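Local atomic coordinates of scarecrow-like protein 3 (Arabidopsis thaliana, PDB entry 6KPB), a protein that probably acts as a transcription factor in plant development and binds zinc-finger proteins of the IDD family, including JACKDAW. Residues A160-E164 and P343-V347; L260-S266 and R330-L335; G432-L436 and S462-V466. All coordinates share one frame; numbering follows the deposited sequence.

In the fold
Contacts 1, 2 and 3 mark three junctions of one GRAS domain. Contact 2 is nested along the chain inside the loop closed by contact 1: helix 330-340, which carries half of contact 2, is followed by strand 345-351, which carries half of contact 1. Their centres are about 23 Å apart, yet they touch where Met-346 CE packs 4.2 Å from Leu-335 CD2. Contact 3 follows both in sequence and reaches the same mixed sheet as contact 1, with centres about 15 Å apart and nearest atoms about 5 Å apart. Contacts 2 and 3 stay separate, about 21 Å between centres and about 10 Å between nearest atoms.

Contact 1 of 3, residues A160-E164 and P343-V347; sequences AMEGE and PKVMV
Lys-344 stretches across to the turn that follows helix 145-160 and meets Glu-164 OE2, the two side chains coming from opposite directions. Lys-344 NZ forms a salt bridge with Glu-164 OE2, modelled very short at 2.5 Å, so its exact length is doubtful. The two chains reach each other in different ways. Lys-344 leaves its backbone between staggered positions (chi1 -131°) but is fully extended beyond CG, which carries the ammonium group far out from the strand. Glu-164 instead folds back at its second torsion (chi2 -74°), bringing OE2 round to the lysine. Lys-344 NZ also gives a weak hydrogen bond, 3.3 Å long, to Ala-160 O. That carbonyl belongs to the last helical residue, so the positive charge lies at the C-terminal end of the helix, where the helix dipole would probably favour it. CD and CE of the lysine run alongside the same oxygen, and Met-161 SD stands 4.3 Å from Lys-344 CD, an apolar neighbour for the aliphatic part of the chain. Nearer the strand, Ala-160 CB rests 3.8 Å from Val-345 CG1. The turn presenting Glu-164 is a type II beta turn from Met-161, with Gly-163 at the positive phi that suits glycine; Glu-164 N bonds back to Met-161 O at 3.3 Å. Arg-190 fastens this turn by hydrogen bonds to the carbonyls of Met-161 and Glu-164. Val-345 packs on Ile-157 of helix 145-160, while Lys-344 and Val-345 pair through their backbones with Leu-252 and Val-254. The contact thus joins the C-terminal end of helix 145-160 to the start of strand 345-351, which pairs in parallel with strand 251-257.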
loop_
_atom_site.group_PDB
_atom_site.type_symbol
_atom_site.label_atom_id
_atom_site.label_comp_id
_atom_site.label_asym_id
_atom_site.label_seq_id
_atom_site.Cartn_x
_atom_site.Cartn_y
_atom_site.Cartn_z
ATOM N N ALA A 160 -43.042 -11.194 -5.502
ATOM C CA ALA A 160 -43.584 -10.730 -4.231
ATOM C C ALA A 160 -44.305 -9.398 -4.382
ATOM O O ALA A 160 -45.214 -9.095 -3.600
ATOM C CB ALA A 160 -42.470 -10.610 -3.192
ATOM N N MET A 161 -43.923 -8.596 -5.377
ATOM C CA MET A 161 -44.488 -7.271 -5.582
ATOM C C MET A 161 -45.579 -7.253 -6.647
ATOM O O MET A 161 -45.861 -6.193 -7.216
ATOM C CB MET A 161 -43.383 -6.277 -5.945
ATOM C CG MET A 161 -42.340 -6.090 -4.859
ATOM S SD MET A 161 -43.089 -5.839 -3.243
ATOM C CE MET A 161 -41.661 -5.389 -2.264
ATOM N N GLU A 162 -46.190 -8.400 -6.932
ATOM C CA GLU A 162 -47.314 -8.438 -7.857
ATOM C C GLU A 162 -48.478 -7.635 -7.292
ATOM O O GLU A 162 -48.941 -7.898 -6.177
ATOM C CB GLU A 162 -47.741 -9.883 -8.113
ATOM C CG GLU A 162 -46.688 -10.748 -8.784
ATOM C CD GLU A 162 -47.058 -12.221 -8.776
ATOM O OE1 GLU A 162 -47.824 -12.639 -7.881
ATOM O OE2 GLU A 162 -46.586 -12.959 -9.666
ATOM N N GLY A 163 -48.947 -6.650 -8.059
ATOM C CA GLY A 163 -50.073 -5.833 -7.669
ATOM C C GLY A 163 -49.737 -4.649 -6.786
ATOM O O GLY A 163 -50.572 -3.750 -6.641
ATOM N N GLU A 164 -48.546 -4.619 -6.193
ATOM C CA GLU A 164 -48.178 -3.520 -5.310
ATOM C C GLU A 164 -47.885 -2.263 -6.117
ATOM O O GLU A 164 -47.143 -2.305 -7.104
ATOM C CB GLU A 164 -46.961 -3.902 -4.469
ATOM C CG GLU A 164 -47.195 -5.061 -3.517
ATOM C CD GLU A 164 -48.033 -4.672 -2.313
ATOM O OE1 GLU A 164 -48.219 -3.460 -2.080
ATOM O OE2 GLU A 164 -48.502 -5.582 -1.599
ATOM N N PRO A 343 -40.885 -7.242 6.077
ATOM C CA PRO A 343 -40.639 -7.293 4.632
ATOM C C PRO A 343 -41.514 -8.347 3.975
ATOM O O PRO A 343 -41.810 -9.391 4.561
ATOM C CB PRO A 343 -39.154 -7.656 4.538
ATOM C CG PRO A 343 -38.891 -8.432 5.773
ATOM C CD PRO A 343 -39.741 -7.778 6.833
ATOM N N LYS A 344 -41.936 -8.059 2.744
ATOM C CA LYS A 344 -42.715 -9.039 2.000
ATOM C C LYS A 344 -41.840 -10.183 1.508
ATOM O O LYS A 344 -42.330 -11.303 1.325
ATOM C CB LYS A 344 -43.433 -8.367 0.831
ATOM C CG LYS A 344 -44.909 -8.713 0.747
ATOM C CD LYS A 344 -45.580 -8.007 -0.415
ATOM C CE LYS A 344 -46.958 -8.585 -0.669
ATOM N NZ LYS A 344 -47.656 -7.883 -1.777
ATOM N N VAL A 345 -40.552 -9.926 1.299
ATOM C CA VAL A 345 -39.598 -10.973 0.955
ATOM C C VAL A 345 -38.209 -10.518 1.383
ATOM O O VAL A 345 -37.867 -9.336 1.283
ATOM C CB VAL A 345 -39.643 -11.321 -0.552
ATOM C CG1 VAL A 345 -39.107 -10.172 -1.403
ATOM C CG2 VAL A 345 -38.871 -12.604 -0.830
ATOM N N MET A 346 -37.420 -11.460 1.892
ATOM C CA MET A 346 -36.002 -11.251 2.136
ATOM C C MET A 346 -35.221 -12.263 1.316
ATOM O O MET A 346 -35.487 -13.467 1.394
ATOM C CB MET A 346 -35.649 -11.391 3.619
ATOM C CG MET A 346 -34.157 -11.255 3.896
ATOM S SD MET A 346 -33.741 -11.296 5.649
ATOM C CE MET A 346 -34.154 -12.989 6.063
ATOM N N VAL A 347 -34.268 -11.779 0.529
ATOM C CA VAL A 347 -33.445 -12.630 -0.319
ATOM C C VAL A 347 -32.024 -12.614 0.226
ATOM O O VAL A 347 -31.458 -11.544 0.484
ATOM C CB VAL A 347 -33.501 -12.184 -1.791
ATOM C CG1 VAL A 347 -34.896 -12.420 -2.350
ATOM C CG2 VAL A 347 -33.130 -10.722 -1.932
#

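Contact 2 of 3, residues L260-S266 and R330-L335; sequences LHTFLAS and RTDSFL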
loop_
_atom_site.group_PDB
_atom_site.type_symbol
_atom_site.label_atom_id
_atom_site.label_comp_id
_atom_site.label_asym_id
_atom_site.label_seq_id
_atom_site.Cartn_x
_atom_site.Cartn_y
_atom_site.Cartn_z
ATOM N N LEU A 260 -24.820 -11.422 5.748
ATOM C CA LEU A 260 -25.360 -11.981 6.984
ATOM C C LEU A 260 -24.266 -12.607 7.842
ATOM O O LEU A 260 -24.281 -12.466 9.069
ATOM C CB LEU A 260 -26.446 -13.005 6.665
ATOM C CG LEU A 260 -27.660 -12.977 7.592
ATOM C CD1 LEU A 260 -28.256 -11.578 7.627
ATOM C CD2 LEU A 260 -28.700 -13.993 7.148
ATOM N N HIS A 261 -23.301 -13.290 7.216
ATOM C CA HIS A 261 -22.239 -13.942 7.979
ATOM C C HIS A 261 -21.380 -12.944 8.746
ATOM O O HIS A 261 -20.663 -13.344 9.669
ATOM C CB HIS A 261 -21.362 -14.787 7.050
ATOM C CG HIS A 261 -20.599 -13.989 6.038
ATOM N ND1 HIS A 261 -20.901 -14.009 4.693
ATOM C CD2 HIS A 261 -19.541 -13.154 6.173
ATOM C CE1 HIS A 261 -20.066 -13.217 4.044
ATOM N NE2 HIS A 261 -19.231 -12.686 4.919
ATOM N N THR A 262 -21.436 -11.660 8.380
ATOM C CA THR A 262 -20.688 -10.637 9.102
ATOM C C THR A 262 -21.074 -10.600 10.578
ATOM O O THR A 262 -20.220 -10.388 11.447
ATOM C CB THR A 262 -20.923 -9.274 8.443
ATOM O OG1 THR A 262 -20.128 -9.175 7.256
ATOM C CG2 THR A 262 -20.576 -8.131 9.383
ATOM N N PHE A 263 -22.349 -10.831 10.882
ATOM C CA PHE A 263 -22.845 -10.687 12.244
ATOM C C PHE A 263 -22.476 -11.849 13.157
ATOM O O PHE A 263 -22.772 -11.785 14.355
ATOM C CB PHE A 263 -24.365 -10.514 12.230
ATOM C CG PHE A 263 -24.823 -9.229 11.605
ATOM C CD1 PHE A 263 -25.041 -9.145 10.240
ATOM C CD2 PHE A 263 -25.037 -8.104 12.383
ATOM C CE1 PHE A 263 -25.462 -7.963 9.663
ATOM C CE2 PHE A 263 -25.459 -6.919 11.812
ATOM C CZ PHE A 263 -25.673 -6.849 10.451
ATOM N N LEU A 264 -21.845 -12.903 12.638
ATOM C CA LEU A 264 -21.443 -14.021 13.484
ATOM C C LEU A 264 -20.207 -13.716 14.321
ATOM O O LEU A 264 -19.810 -14.557 15.136
ATOM C CB LEU A 264 -21.185 -15.270 12.634
ATOM C CG LEU A 264 -22.362 -15.884 11.871
ATOM C CD1 LEU A 264 -21.964 -17.220 11.263
ATOM C CD2 LEU A 264 -23.571 -16.052 12.771
ATOM N N ALA A 265 -19.597 -12.548 14.146
ATOM C CA ALA A 265 -18.385 -12.206 14.870
ATOM C C ALA A 265 -18.704 -11.799 16.306
ATOM O O ALA A 265 -19.817 -11.376 16.630
ATOM C CB ALA A 265 -17.635 -11.080 14.157
ATOM N N SER A 266 -17.703 -11.930 17.170
ATOM C CA SER A 266 -17.854 -11.604 18.585
ATOM C C SER A 266 -17.974 -10.098 18.799
ATOM O O SER A 266 -17.240 -9.515 19.597
ATOM C CB SER A 266 -16.674 -12.156 19.388
ATOM O OG SER A 266 -16.517 -13.548 19.171
ATOM N N ARG A 330 -25.659 -11.664 17.741
ATOM C CA ARG A 330 -25.769 -10.461 16.921
ATOM C C ARG A 330 -26.578 -10.730 15.659
ATOM O O ARG A 330 -27.340 -9.866 15.207
ATOM C CB ARG A 330 -24.376 -9.937 16.567
ATOM C CG ARG A 330 -23.459 -9.768 17.767
ATOM C CD ARG A 330 -22.092 -9.219 17.378
ATOM N NE ARG A 330 -22.154 -7.840 16.901
ATOM C CZ ARG A 330 -21.797 -7.451 15.681
ATOM N NH1 ARG A 330 -21.340 -8.336 14.805
ATOM N NH2 ARG A 330 -21.889 -6.173 15.339
ATOM N N THR A 331 -26.429 -11.924 15.079
ATOM C CA THR A 331 -27.208 -12.275 13.895
ATOM C C THR A 331 -28.692 -12.381 14.222
ATOM O O THR A 331 -29.539 -11.925 13.446
ATOM C CB THR A 331 -26.699 -13.589 13.301
ATOM O OG1 THR A 331 -25.349 -13.423 12.852
ATOM C CG2 THR A 331 -27.567 -14.015 12.128
ATOM N N ASP A 332 -29.022 -12.980 15.369
ATOM C CA ASP A 332 -30.419 -13.095 15.776
ATOM C C ASP A 332 -31.069 -11.723 15.898
ATOM O O ASP A 332 -32.178 -11.501 15.399
ATOM C CB ASP A 332 -30.518 -13.850 17.104
ATOM C CG ASP A 332 -29.853 -15.212 17.055
ATOM O OD1 ASP A 332 -29.299 -15.573 15.994
ATOM O OD2 ASP A 332 -29.884 -15.921 18.082
ATOM N N SER A 333 -30.383 -10.785 16.558
ATOM C CA SER A 333 -30.944 -9.450 16.745
ATOM C C SER A 333 -31.166 -8.753 15.409
ATOM O O SER A 333 -32.171 -8.056 15.225
ATOM C CB SER A 333 -30.030 -8.612 17.640
ATOM O OG SER A 333 -29.039 -7.946 16.874
ATOM N N PHE A 334 -30.242 -8.931 14.462
ATOM C CA PHE A 334 -30.396 -8.289 13.161
ATOM C C PHE A 334 -31.544 -8.909 12.373
ATOM O O PHE A 334 -32.356 -8.189 11.779
ATOM C CB PHE A 334 -29.089 -8.371 12.373
ATOM C CG PHE A 334 -29.084 -7.536 11.125
ATOM C CD1 PHE A 334 -29.197 -6.157 11.198
ATOM C CD2 PHE A 334 -28.979 -8.128 9.877
ATOM C CE1 PHE A 334 -29.197 -5.385 10.054
ATOM C CE2 PHE A 334 -28.978 -7.360 8.728
ATOM C CZ PHE A 334 -29.088 -5.987 8.816
ATOM N N LEU A 335 -31.631 -10.241 12.360
ATOM C CA LEU A 335 -32.727 -10.900 11.657
ATOM C C LEU A 335 -34.070 -10.563 12.292
ATOM O O LEU A 335 -35.071 -10.386 11.589
ATOM C CB LEU A 335 -32.505 -12.412 11.635
ATOM C CG LEU A 335 -31.339 -12.896 10.770
ATOM C CD1 LEU A 335 -31.131 -14.392 10.936
ATOM C CD2 LEU A 335 -31.583 -12.544 9.310
#
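Phe-263 and Phe-334 lie nearly flat against each other, an offset stack with centroids 4.2 Å apart and planes inclined by only 16°. Phe-263 CZ sits over the centre of the Phe-334 ring, whereas Phe-334 CG lies over the other ring nearer its rim. With this offset Phe-334 CB also lies over the face of Phe-263, in a CH-pi contact 4.1 Å from its centroid. Phe-334 reaches this place because CG stands anti to its backbone N (chi1 -170°). Beside the stack, Thr-331 is a small knob: Thr-331 OG1 pushes between Phe-263 CB, at 3.1 Å, and Leu-264 CD2, at 3.2 Å. This is a tight fit for a hydroxyl against carbon. Leu-260 also meets the helix with its branched end. Leu-260 CD1 approaches the edge of the Phe-334 ring and lies 3.9 Å from Leu-335 CD2, the two leucines crossing at about a right angle. Arg-330 bends at chi3 (68°) and wraps the end of the short 3-10 turn 261-264: CB rests on Phe-263 O, Arg-330 CD lies 3.2 Å from Ala-265 O, and one face of the guanidinium looks toward Phe-263 CD2. An alanine in place of Phe-334 is likely to leave one face of Phe-263 without its stacking partner and Leu-260 CD1 without the ring edge it abuts. Trp-422 and Ile-426 of helix 419-428 also touch Leu-260. Strand 345-351, which follows helix 330-340, pairs in parallel with strand 251-257, and the contact packs the loop leaving the first strand against the start of the helix in a beta-alpha-beta crossover, consistent with the Rossmann-like clan to which the GRAS domain is assigned.

Contact 3 of 3, residues G432-L436 and S462-V466; sequences GNVPL and SGCAV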
loop_
_atom_site.group_PDB
_atom_site.type_symbol
_atom_site.label_atom_id
_atom_site.label_comp_id
_atom_site.label_asym_id
_atom_site.label_seq_id
_atom_site.Cartn_x
_atom_site.Cartn_y
_atom_site.Cartn_z
ATOM N N GLY A 432 -40.348 -17.639 6.976
ATOM C CA GLY A 432 -40.730 -18.849 6.263
ATOM C C GLY A 432 -40.093 -18.851 4.884
ATOM O O GLY A 432 -40.038 -17.815 4.217
ATOM N N ASN A 433 -39.619 -20.020 4.463
ATOM C CA ASN A 433 -38.935 -20.121 3.182
ATOM C C ASN A 433 -39.914 -19.961 2.028
ATOM O O ASN A 433 -41.010 -20.529 2.033
ATOM C CB ASN A 433 -38.204 -21.456 3.067
ATOM C CG ASN A 433 -37.539 -21.639 1.714
ATOM O OD1 ASN A 433 -37.878 -22.552 0.962
ATOM N ND2 ASN A 433 -36.598 -20.760 1.394
ATOM N N VAL A 434 -39.514 -19.173 1.037
ATOM C CA VAL A 434 -40.265 -19.006 -0.199
ATOM C C VAL A 434 -39.454 -19.666 -1.314
ATOM O O VAL A 434 -38.416 -19.125 -1.725
ATOM C CB VAL A 434 -40.541 -17.529 -0.507
ATOM C CG1 VAL A 434 -41.404 -17.394 -1.755
ATOM C CG2 VAL A 434 -41.215 -16.864 0.678
ATOM N N PRO A 435 -39.868 -20.830 -1.811
ATOM C CA PRO A 435 -39.068 -21.526 -2.824
ATOM C C PRO A 435 -38.890 -20.677 -4.074
ATOM O O PRO A 435 -39.802 -19.971 -4.506
ATOM C CB PRO A 435 -39.883 -22.793 -3.112
ATOM C CG PRO A 435 -41.270 -22.480 -2.638
ATOM C CD PRO A 435 -41.096 -21.565 -1.469
ATOM N N LEU A 436 -37.688 -20.736 -4.638
ATOM C CA LEU A 436 -37.399 -20.005 -5.859
ATOM C C LEU A 436 -38.189 -20.589 -7.023
ATOM O O LEU A 436 -38.484 -21.787 -7.065
ATOM C CB LEU A 436 -35.902 -20.044 -6.158
ATOM C CG LEU A 436 -35.008 -19.398 -5.096
ATOM C CD1 LEU A 436 -33.535 -19.561 -5.440
ATOM C CD2 LEU A 436 -35.362 -17.929 -4.929
ATOM N N SER A 462 -34.219 -27.703 -1.183
ATOM C CA SER A 462 -35.299 -27.231 -0.317
ATOM C C SER A 462 -35.745 -25.819 -0.701
ATOM O O SER A 462 -35.779 -24.906 0.126
ATOM C CB SER A 462 -34.882 -27.295 1.155
ATOM O OG SER A 462 -34.485 -28.606 1.519
ATOM N N GLY A 463 -36.091 -25.646 -1.975
ATOM C CA GLY A 463 -36.527 -24.353 -2.465
ATOM C C GLY A 463 -35.439 -23.316 -2.619
ATOM O O GLY A 463 -35.750 -22.153 -2.897
ATOM N N CYS A 464 -34.174 -23.693 -2.453
ATOM C CA CYS A 464 -33.058 -22.768 -2.555
ATOM C C CYS A 464 -32.119 -23.208 -3.669
ATOM O O CYS A 464 -32.172 -24.345 -4.147
ATOM C CB CYS A 464 -32.295 -22.674 -1.228
ATOM S SG CYS A 464 -33.353 -22.347 0.200
ATOM N N ALA A 465 -31.251 -22.288 -4.077
ATOM C CA ALA A 465 -30.291 -22.527 -5.143
ATOM C C ALA A 465 -28.882 -22.578 -4.570
ATOM O O ALA A 465 -28.526 -21.777 -3.701
ATOM C CB ALA A 465 -30.378 -21.437 -6.213
ATOM N N VAL A 466 -28.086 -23.523 -5.062
ATOM C CA VAL A 466 -26.693 -23.676 -4.659
ATOM C C VAL A 466 -25.833 -23.600 -5.912
ATOM O O VAL A 466 -25.934 -24.462 -6.795
ATOM C CB VAL A 466 -26.455 -24.995 -3.909
ATOM C CG1 VAL A 466 -24.973 -25.171 -3.608
ATOM C CG2 VAL A 466 -27.273 -25.029 -2.627
#
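Gly-463 O accepts the backbone N-H of Leu-436, with Leu-436 N 3.0 Å away, a fairly straight bond with 163° at the hydrogen, approaching somewhat off the carbonyl plane. The same Gly-463 O receives a second, weaker approach from Pro-435 CA, a CA-H...O contact of 3.4 Å. Two successive residues of the segment 432-436 thus close on one carbonyl. Gly-463 itself fits closely against them: its phi is positive, and a CB there would clash with Asn-433 OD1 and Pro-435 CB. Glycine therefore lets the proline ring lie against the bend, with Pro-435 CB 3.8 Å from Gly-463 CA. Leu-436 adds the apolar part. Leu-436 CG passes 3.6 Å from Gly-463 O, and Leu-436 CD1 continues along the strand to Ala-465 CB, at 3.8 Å. Beside the bend Asn-433, whose first torsion of 177° swings the amide away from its own N, spreads that amide toward residues 462-464. Asn-433 ND2 stands 3.8 Å from Cys-464 SG, while Asn-433 OD1 lies 3.3 Å from Ser-462 O. Two acceptors facing each other form no bond, so the modelled orientation of this amide may be doubtful. Met-441 of helix 438-448 and Leu-152 of helix 145-160 both pack on Leu-436 and Ala-465, and each segment pairs with strand 472-482, antiparallel, within the mixed sheet. The chemistry implies a join that rests on one main-chain bond and on the absence of a side chain at Gly-463, with one leucine-alanine methyl contact beside it.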